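Local coordinates for protein phospho-2-dehydro-3-deoxyheptonate aldolase (Francisella tularensis, PDB 3TQK) that probably catalyses the condensation of phosphoenolpyruvate with D-erythrose 4-phosphate into DAHP, the first step of chorismate biosynthesis, at a site that binds manganese, at residues K271-Q276 and D322-D326; Y69-L73 and F327-V331; F239-V244 and D282-Q286. One frame throughout, in Å; residues are numbered along the deposited sequence.

Contact 1: residues K271-Q276 and D322-D326; sequences KDHSKQ and DKCVD. With MN (manganese (II) ion), chain B.
Two loops at the mouth of a TIM barrel meet here, next to the manganese. Residues 322-325 run extended, with psi between 131° and 156°. Opposite them, K271 takes a left-handed backbone (phi/psi 74/-2), and D272-K275 form a type I turn closed by K275 N to D272 O at 3.1 Å; S274 OG also bonds D272 OD1 at 2.7 Å. The closest CA atoms are those of H273 and K323, 5.4 Å apart.

H273 is the centre of the packing. Its p rotamer (chi1 67°) brings the imidazole against the extended segment 322-325, with ND1 3.4 Å from K323 CB and CD2 3.6 Å from C324 O. Its carbonyl O lies just 3.1 Å from V325 CG1. ND1 is buried here without a polar partner.

K323 points its CB toward the turn, then leads its extended chain (m, t, t, t) away; a water joins its N (3.0 Å) to K271 O (3.1 Å). K271 itself reaches across to D322: NZ lies 3.3 Å from OD1 in a salt bridge and 3.1 Å from OD2 in a weak hydrogen bond. D322 OD2 binds manganese at 2.3 Å, in the site shared with C58, H266 and E299, so K271 supplies positive charge beside a metal ligand.

Q276, whose NE2 comes to 3.6 Å from V325 CG1, accepts a hydrogen bond from E299 N through its OE1. Q276 and V325 also pack on I298 of strand 293-299, V325 packs on T330 and M333 of helix 327-344, and Q276 starts helix 276-289.

Contact 2: residues Y69-L73 and F327-V331; sequences YATKL and FEETV
Helices 63-80 and 327-344 are the first and last of the eight-stranded TIM barrel's outer layer, and this is where they pack together. Segments 69-73 and 327-331 run roughly parallel, crossing at -26° with axes 11.8 Å apart; K72 and F327 have the closest CA atoms, at 8.2 Å.

The aromatic contact is an offset edge-to-face pair. F327 (chi1 t) turns its edge toward the face of Y69 (also t), with centroids 5.7 Å apart, planes at 88° and Y69 CE2 3.9 Å from F327 CD1. A CH-pi contact comes next: K72 CB sits over the F327 ring, 3.9 Å from its centroid and 18° off the normal. Apolar packing adds L73 CD1 at 4.1 Å from F327 CE1. The ring tip also presses on backbone, with F327 CZ 3.3 Å from K72 O.

No hydrogen bond crosses directly. Y69 OH and T330 OG1 both bond S300 OG, so the polar link runs through a third residue, while the direct grip rests mainly on F327.

Contact 3: residues F239-V244 and D282-Q286; sequences FSKEHV and DICEQ
In this TIM barrel, helices 241-253 and 276-289 are neighbours in the outer layer, joined in sequence through strand 260-263, and the start of the first packs against the middle of the second. Closest CA pairs are F239-I283 and S240-D282, both 7.1 Å, and K241-Q286, 6.9 Å.

F239 lies in the loop, two residues ahead of the helix. With chi1 at 62° (p), its ring lays an edge against D282, CE2 to CG 3.7 Å, and it also touches I262 of strand 260-263. Its carbonyl O accepts the one direct hydrogen bond between the segments, from Q286 NE2 at 3.0 Å; the same NE2 donates to D282 OD1 at 2.9 Å, one turn back along its own helix.

S240 is the N-cap, its CB turned away from the partner helix and its OG hydrogen-bonded to H243 ND1 at 2.8 Å. At K241 the helix begins, and CA lies 3.3 Å from Q286 OE1. A water accepts from K241 N (2.9 Å) and donates to D282 OD1 (2.6 Å); another accepts from K241 NZ (3.0 Å) and donates to Q286 O (2.8 Å). One turn into the helix, V244 has its CB directed toward 282-286, its CG2 3.5 Å from Q286 OE1.

How the contacts relate
From the N terminus, the first contact segment met is on helix 63-80, the first of the barrel's outer helices, and it waits more than 250 residues for its partner: contact 2 closes that long loop, bringing the last barrel helix beside the first, and both other contacts nest within it. Contact 3 opens at 239-244 and closes at 282-286, linking consecutive outer helices. Contact 1 starts inside that interval, at 271-276, and closes beyond it at 322-326, so the two cross. They also share helix 276-289, whose first residue serves contact 1. Contact 1 runs straight into contact 2, since D326 precedes F327, and V325 CG2 touches T330 OG1 at 3.5 Å.

Contact 1: residues K271-Q276 and D322-D326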
loop_
_atom_site.group_PDB
_atom_site.type_symbol
_atom_site.label_atom_id
_atom_site.label_comp_id
_atom_site.label_asym_id
_atom_site.label_seq_id
_atom_site.Cartn_x
_atom_site.Cartn_y
_atom_site.Cartn_z
ATOM N N LYS A 271 6.006 -21.683 -4.636
ATOM C CA LYS A 271 6.290 -21.969 -3.221
ATOM C C LYS A 271 7.103 -23.272 -2.992
ATOM O O LYS A 271 7.448 -23.606 -1.848
ATOM C CB LYS A 271 4.981 -21.999 -2.400
ATOM C CG LYS A 271 4.958 -21.042 -1.204
ATOM C CD LYS A 271 4.266 -19.704 -1.551
ATOM C CE LYS A 271 4.484 -18.620 -0.480
ATOM N NZ LYS A 271 5.596 -17.676 -0.837
ATOM N N ASP A 272 7.409 -23.993 -4.071
ATOM C CA ASP A 272 8.181 -25.234 -3.994
ATOM C C ASP A 272 9.667 -24.864 -4.083
ATOM O O ASP A 272 10.132 -24.439 -5.133
ATOM C CB ASP A 272 7.770 -26.172 -5.141
ATOM C CG ASP A 272 8.241 -27.604 -4.942
ATOM O OD1 ASP A 272 9.101 -27.844 -4.075
ATOM O OD2 ASP A 272 7.742 -28.495 -5.662
ATOM N N HIS A 273 10.402 -25.007 -2.984
ATOM C CA HIS A 273 11.833 -24.664 -2.967
ATOM C C HIS A 273 12.701 -25.502 -3.928
ATOM O O HIS A 273 13.731 -25.026 -4.422
ATOM C CB HIS A 273 12.399 -24.702 -1.534
ATOM C CG HIS A 273 12.445 -26.072 -0.920
ATOM N ND1 HIS A 273 11.320 -26.726 -0.466
ATOM C CD2 HIS A 273 13.488 -26.897 -0.662
ATOM C CE1 HIS A 273 11.666 -27.899 0.034
ATOM N NE2 HIS A 273 12.977 -28.028 -0.074
ATOM N N SER A 274 12.266 -26.728 -4.215
ATOM C CA SER A 274 12.984 -27.642 -5.118
ATOM C C SER A 274 12.711 -27.360 -6.603
ATOM O O SER A 274 13.190 -28.100 -7.469
ATOM C CB SER A 274 12.590 -29.084 -4.809
ATOM O OG SER A 274 11.201 -29.273 -5.028
ATOM N N LYS A 275 11.917 -26.321 -6.883
ATOM C CA LYS A 275 11.658 -25.870 -8.248
ATOM C C LYS A 275 12.505 -24.655 -8.611
ATOM O O LYS A 275 12.598 -24.313 -9.788
ATOM C CB LYS A 275 10.173 -25.519 -8.444
ATOM C CG LYS A 275 9.221 -26.705 -8.436
ATOM C CD LYS A 275 9.218 -27.469 -9.770
ATOM C CE LYS A 275 8.052 -27.055 -10.692
ATOM N NZ LYS A 275 7.737 -28.121 -11.710
ATOM N N GLN A 276 13.106 -23.996 -7.615
ATOM C CA GLN A 276 13.890 -22.764 -7.862
ATOM C C GLN A 276 14.967 -23.015 -8.905
ATOM O O GLN A 276 15.139 -22.223 -9.839
ATOM C CB GLN A 276 14.537 -22.235 -6.574
ATOM C CG GLN A 276 13.560 -21.563 -5.604
ATOM C CD GLN A 276 14.260 -20.867 -4.438
ATOM O OE1 GLN A 276 14.881 -19.820 -4.611
ATOM N NE2 GLN A 276 14.154 -21.451 -3.242
ATOM N N ASP A 322 8.955 -19.070 4.434
ATOM C CA ASP A 322 8.903 -19.824 3.171
ATOM C C ASP A 322 10.051 -20.839 3.077
ATOM O O ASP A 322 11.093 -20.695 3.722
ATOM C CB ASP A 322 8.923 -18.898 1.939
ATOM C CG ASP A 322 7.658 -18.011 1.813
ATOM O OD1 ASP A 322 6.551 -18.430 2.236
ATOM O OD2 ASP A 322 7.782 -16.902 1.252
ATOM N N LYS A 323 9.836 -21.868 2.268
ATOM C CA LYS A 323 10.833 -22.909 2.061
ATOM C C LYS A 323 12.025 -22.359 1.278
ATOM O O LYS A 323 11.855 -21.685 0.262
ATOM C CB LYS A 323 10.203 -24.112 1.344
ATOM C CG LYS A 323 9.189 -24.875 2.214
ATOM C CD LYS A 323 8.351 -25.907 1.435
ATOM C CE LYS A 323 7.427 -26.685 2.381
ATOM N NZ LYS A 323 6.302 -27.369 1.688
ATOM N N CYS A 324 13.225 -22.627 1.783
ATOM C CA CYS A 324 14.465 -22.193 1.154
ATOM C C CYS A 324 15.287 -23.404 0.726
ATOM O O CYS A 324 15.196 -24.476 1.339
ATOM C CB CYS A 324 15.288 -21.369 2.144
ATOM S SG CYS A 324 14.490 -19.845 2.734
ATOM N N VAL A 325 16.097 -23.231 -0.318
ATOM C CA VAL A 325 17.112 -24.231 -0.668
ATOM C C VAL A 325 18.281 -24.150 0.323
ATOM O O VAL A 325 18.506 -23.112 0.939
ATOM C CB VAL A 325 17.622 -24.077 -2.125
ATOM C CG1 VAL A 325 16.464 -24.183 -3.102
ATOM C CG2 VAL A 325 18.371 -22.754 -2.326
ATOM N N ASP A 326 19.003 -25.253 0.507
ATOM C CA ASP A 326 20.199 -25.221 1.360
ATOM C C ASP A 326 21.375 -24.553 0.615
ATOM O O ASP A 326 21.257 -24.220 -0.568
ATOM C CB ASP A 326 20.546 -26.614 1.941
ATOM C CG ASP A 326 20.839 -27.670 0.878
ATOM O OD1 ASP A 326 21.576 -27.379 -0.088
ATOM O OD2 ASP A 326 20.353 -28.813 1.037
HETATM MN MN MN B . 9.590 -15.461 0.966
HETATM O O HOH W 1 7.211 -22.390 0.966
#

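Contact 2: residues Y69-L73 and F327-V331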
loop_
_atom_site.group_PDB
_atom_site.type_symbol
_atom_site.label_atom_id
_atom_site.label_comp_id
_atom_site.label_asym_id
_atom_site.label_seq_id
_atom_site.Cartn_x
_atom_site.Cartn_y
_atom_site.Cartn_z
ATOM N N TYR A 69 25.456 -17.809 7.972
ATOM C CA TYR A 69 25.109 -17.886 6.547
ATOM C C TYR A 69 25.961 -16.915 5.732
ATOM O O TYR A 69 26.489 -17.271 4.677
ATOM C CB TYR A 69 23.619 -17.573 6.327
ATOM C CG TYR A 69 23.177 -17.703 4.878
ATOM C CD1 TYR A 69 23.208 -16.612 4.028
ATOM C CD2 TYR A 69 22.741 -18.917 4.368
ATOM C CE1 TYR A 69 22.816 -16.719 2.710
ATOM C CE2 TYR A 69 22.351 -19.043 3.053
ATOM C CZ TYR A 69 22.392 -17.937 2.223
ATOM O OH TYR A 69 22.011 -18.039 0.906
ATOM N N ALA A 70 26.091 -15.691 6.237
ATOM C CA ALA A 70 26.807 -14.625 5.538
ATOM C C ALA A 70 28.264 -14.976 5.334
ATOM O O ALA A 70 28.826 -14.696 4.276
ATOM C CB ALA A 70 26.699 -13.332 6.291
ATOM N N THR A 71 28.871 -15.576 6.350
ATOM C CA THR A 71 30.247 -16.035 6.270
ATOM C C THR A 71 30.440 -16.999 5.100
ATOM O O THR A 71 31.369 -16.849 4.306
ATOM C CB THR A 71 30.668 -16.732 7.576
ATOM O OG1 THR A 71 30.346 -15.879 8.685
ATOM C CG2 THR A 71 32.169 -17.064 7.562
ATOM N N LYS A 72 29.553 -17.980 5.003
ATOM C CA LYS A 72 29.591 -18.934 3.906
ATOM C C LYS A 72 29.403 -18.225 2.569
ATOM O O LYS A 72 30.103 -18.517 1.616
ATOM C CB LYS A 72 28.533 -20.031 4.089
ATOM C CG LYS A 72 28.959 -21.160 5.046
ATOM C CD LYS A 72 27.837 -22.201 5.249
ATOM C CE LYS A 72 28.353 -23.642 5.106
ATOM N NZ LYS A 72 29.492 -23.954 6.019
ATOM N N LEU A 73 28.466 -17.288 2.505
ATOM C CA LEU A 73 28.225 -16.552 1.267
ATOM C C LEU A 73 29.451 -15.718 0.869
ATOM O O LEU A 73 29.881 -15.751 -0.276
ATOM C CB LEU A 73 26.982 -15.663 1.402
ATOM C CG LEU A 73 26.398 -15.108 0.104
ATOM C CD1 LEU A 73 25.840 -16.222 -0.772
ATOM C CD2 LEU A 73 25.339 -14.086 0.413
ATOM N N PHE A 327 22.483 -24.330 1.319
ATOM C CA PHE A 327 23.634 -23.618 0.754
ATOM C C PHE A 327 24.342 -24.405 -0.349
ATOM O O PHE A 327 24.769 -23.836 -1.353
ATOM C CB PHE A 327 24.646 -23.258 1.841
ATOM C CG PHE A 327 25.647 -22.227 1.404
ATOM C CD1 PHE A 327 25.304 -20.884 1.382
ATOM C CD2 PHE A 327 26.917 -22.599 0.993
ATOM C CE1 PHE A 327 26.215 -19.927 0.974
ATOM C CE2 PHE A 327 27.835 -21.645 0.581
ATOM C CZ PHE A 327 27.480 -20.312 0.571
ATOM N N GLU A 328 24.474 -25.711 -0.145
ATOM C CA GLU A 328 25.058 -26.595 -1.145
ATOM C C GLU A 328 24.370 -26.371 -2.485
ATOM O O GLU A 328 25.041 -26.160 -3.492
ATOM C CB GLU A 328 24.921 -28.048 -0.690
ATOM C CG GLU A 328 25.496 -29.106 -1.625
ATOM C CD GLU A 328 25.382 -30.502 -1.033
ATOM O OE1 GLU A 328 24.737 -30.636 0.032
ATOM O OE2 GLU A 328 25.928 -31.462 -1.619
ATOM N N GLU A 329 23.036 -26.378 -2.482
ATOM C CA GLU A 329 22.267 -26.182 -3.706
ATOM C C GLU A 329 22.449 -24.757 -4.240
ATOM O O GLU A 329 22.484 -24.545 -5.452
ATOM C CB GLU A 329 20.778 -26.502 -3.488
ATOM C CG GLU A 329 20.013 -26.757 -4.807
ATOM C CD GLU A 329 18.558 -27.223 -4.629
ATOM O OE1 GLU A 329 18.187 -27.717 -3.539
ATOM O OE2 GLU A 329 17.785 -27.108 -5.607
ATOM N N THR A 330 22.576 -23.793 -3.330
ATOM C CA THR A 330 22.834 -22.408 -3.705
ATOM C C THR A 330 24.154 -22.235 -4.467
ATOM O O THR A 330 24.211 -21.462 -5.424
ATOM C CB THR A 330 22.824 -21.465 -2.477
ATOM O OG1 THR A 330 21.618 -21.665 -1.734
ATOM C CG2 THR A 330 22.911 -20.012 -2.912
ATOM N N VAL A 331 25.201 -22.946 -4.049
ATOM C CA VAL A 331 26.482 -22.909 -4.757
ATOM C C VAL A 331 26.320 -23.433 -6.188
ATOM O O VAL A 331 26.882 -22.866 -7.122
ATOM C CB VAL A 331 27.581 -23.717 -4.019
ATOM C CG1 VAL A 331 28.805 -23.897 -4.904
ATOM C CG2 VAL A 331 27.962 -23.030 -2.715
#

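Contact 3: residues F239-V244 and D282-Q286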
loop_
_atom_site.group_PDB
_atom_site.type_symbol
_atom_site.label_atom_id
_atom_site.label_comp_id
_atom_site.label_asym_id
_atom_site.label_seq_id
_atom_site.Cartn_x
_atom_site.Cartn_y
_atom_site.Cartn_z
ATOM N N PHE A 239 8.435 -16.237 -15.658
ATOM C CA PHE A 239 9.890 -16.266 -15.813
ATOM C C PHE A 239 10.324 -16.536 -17.251
ATOM O O PHE A 239 11.481 -16.299 -17.585
ATOM C CB PHE A 239 10.524 -17.306 -14.873
ATOM C CG PHE A 239 10.092 -18.727 -15.138
ATOM C CD1 PHE A 239 9.119 -19.328 -14.354
ATOM C CD2 PHE A 239 10.663 -19.462 -16.165
ATOM C CE1 PHE A 239 8.716 -20.633 -14.592
ATOM C CE2 PHE A 239 10.262 -20.764 -16.417
ATOM C CZ PHE A 239 9.285 -21.351 -15.626
ATOM N N SER A 240 9.410 -17.026 -18.094
ATOM C CA SER A 240 9.747 -17.413 -19.468
ATOM C C SER A 240 10.140 -16.244 -20.361
ATOM O O SER A 240 9.839 -15.094 -20.073
ATOM C CB SER A 240 8.575 -18.149 -20.134
ATOM O OG SER A 240 7.560 -17.242 -20.538
ATOM N N LYS A 241 10.799 -16.575 -21.467
ATOM C CA LYS A 241 11.196 -15.612 -22.499
ATOM C C LYS A 241 10.018 -14.751 -22.962
ATOM O O LYS A 241 10.140 -13.528 -23.033
ATOM C CB LYS A 241 11.818 -16.367 -23.686
ATOM C CG LYS A 241 12.268 -15.510 -24.874
ATOM C CD LYS A 241 13.460 -14.627 -24.559
ATOM C CE LYS A 241 14.167 -14.188 -25.848
ATOM N NZ LYS A 241 15.370 -13.332 -25.603
ATOM N N GLU A 242 8.895 -15.399 -23.273
ATOM C CA GLU A 242 7.641 -14.729 -23.648
ATOM C C GLU A 242 7.329 -13.570 -22.688
ATOM O O GLU A 242 7.085 -12.439 -23.114
ATOM C CB GLU A 242 6.493 -15.766 -23.650
ATOM C CG GLU A 242 5.083 -15.244 -24.015
ATOM C CD GLU A 242 3.928 -15.928 -23.219
ATOM O OE1 GLU A 242 3.694 -17.154 -23.413
ATOM O OE2 GLU A 242 3.248 -15.218 -22.417
ATOM N N HIS A 243 7.370 -13.863 -21.390
ATOM C CA HIS A 243 7.030 -12.903 -20.340
ATOM C C HIS A 243 8.084 -11.796 -20.194
ATOM O O HIS A 243 7.760 -10.634 -19.890
ATOM C CB HIS A 243 6.851 -13.638 -19.000
ATOM C CG HIS A 243 5.611 -14.474 -18.929
ATOM N ND1 HIS A 243 5.613 -15.837 -19.153
ATOM C CD2 HIS A 243 4.322 -14.135 -18.684
ATOM C CE1 HIS A 243 4.380 -16.297 -19.046
ATOM N NE2 HIS A 243 3.577 -15.284 -18.761
ATOM N N VAL A 244 9.346 -12.151 -20.399
ATOM C CA VAL A 244 10.421 -11.175 -20.292
ATOM C C VAL A 244 10.358 -10.164 -21.438
ATOM O O VAL A 244 10.482 -8.967 -21.196
ATOM C CB VAL A 244 11.805 -11.856 -20.229
ATOM C CG1 VAL A 244 12.910 -10.813 -20.232
ATOM C CG2 VAL A 244 11.892 -12.744 -18.985
ATOM N N ASP A 282 15.944 -22.246 -16.802
ATOM C CA ASP A 282 15.299 -21.522 -17.901
ATOM C C ASP A 282 15.887 -20.111 -18.021
ATOM O O ASP A 282 16.141 -19.618 -19.122
ATOM C CB ASP A 282 13.785 -21.455 -17.657
ATOM C CG ASP A 282 13.002 -20.986 -18.876
ATOM O OD1 ASP A 282 13.089 -19.793 -19.228
ATOM O OD2 ASP A 282 12.261 -21.801 -19.458
ATOM N N ILE A 283 16.107 -19.471 -16.879
ATOM C CA ILE A 283 16.659 -18.110 -16.852
ATOM C C ILE A 283 18.109 -18.068 -17.369
ATOM O O ILE A 283 18.494 -17.144 -18.079
ATOM C CB ILE A 283 16.572 -17.505 -15.432
ATOM C CG1 ILE A 283 15.104 -17.295 -15.035
ATOM C CG2 ILE A 283 17.327 -16.188 -15.354
ATOM C CD1 ILE A 283 14.904 -16.900 -13.604
ATOM N N CYS A 284 18.908 -19.068 -17.015
ATOM C CA CYS A 284 20.296 -19.139 -17.482
ATOM C C CYS A 284 20.369 -19.297 -18.994
ATOM O O CYS A 284 21.181 -18.637 -19.649
ATOM C CB CYS A 284 21.049 -20.264 -16.786
ATOM S SG CYS A 284 21.327 -19.892 -15.059
ATOM N N GLU A 285 19.509 -20.148 -19.550
ATOM C CA GLU A 285 19.446 -20.308 -21.004
ATOM C C GLU A 285 19.141 -18.961 -21.653
ATOM O O GLU A 285 19.731 -18.623 -22.685
ATOM C CB GLU A 285 18.409 -21.371 -21.413
ATOM C CG GLU A 285 18.182 -21.523 -22.930
ATOM C CD GLU A 285 19.325 -22.226 -23.688
ATOM O OE1 GLU A 285 20.321 -22.669 -23.064
ATOM O OE2 GLU A 285 19.206 -22.347 -24.931
ATOM N N GLN A 286 18.233 -18.196 -21.047
ATOM C CA GLN A 286 17.881 -16.878 -21.569
ATOM C C GLN A 286 19.052 -15.913 -21.461
ATOM O O GLN A 286 19.351 -15.191 -22.410
ATOM C CB GLN A 286 16.678 -16.289 -20.838
ATOM C CG GLN A 286 15.343 -16.872 -21.236
ATOM C CD GLN A 286 14.206 -16.202 -20.492
ATOM O OE1 GLN A 286 13.922 -15.027 -20.712
ATOM N NE2 GLN A 286 13.567 -16.938 -19.591
HETATM O O HOH W 2 12.018 -19.168 -21.480
HETATM O O HOH W 3 17.465 -15.167 -24.476
#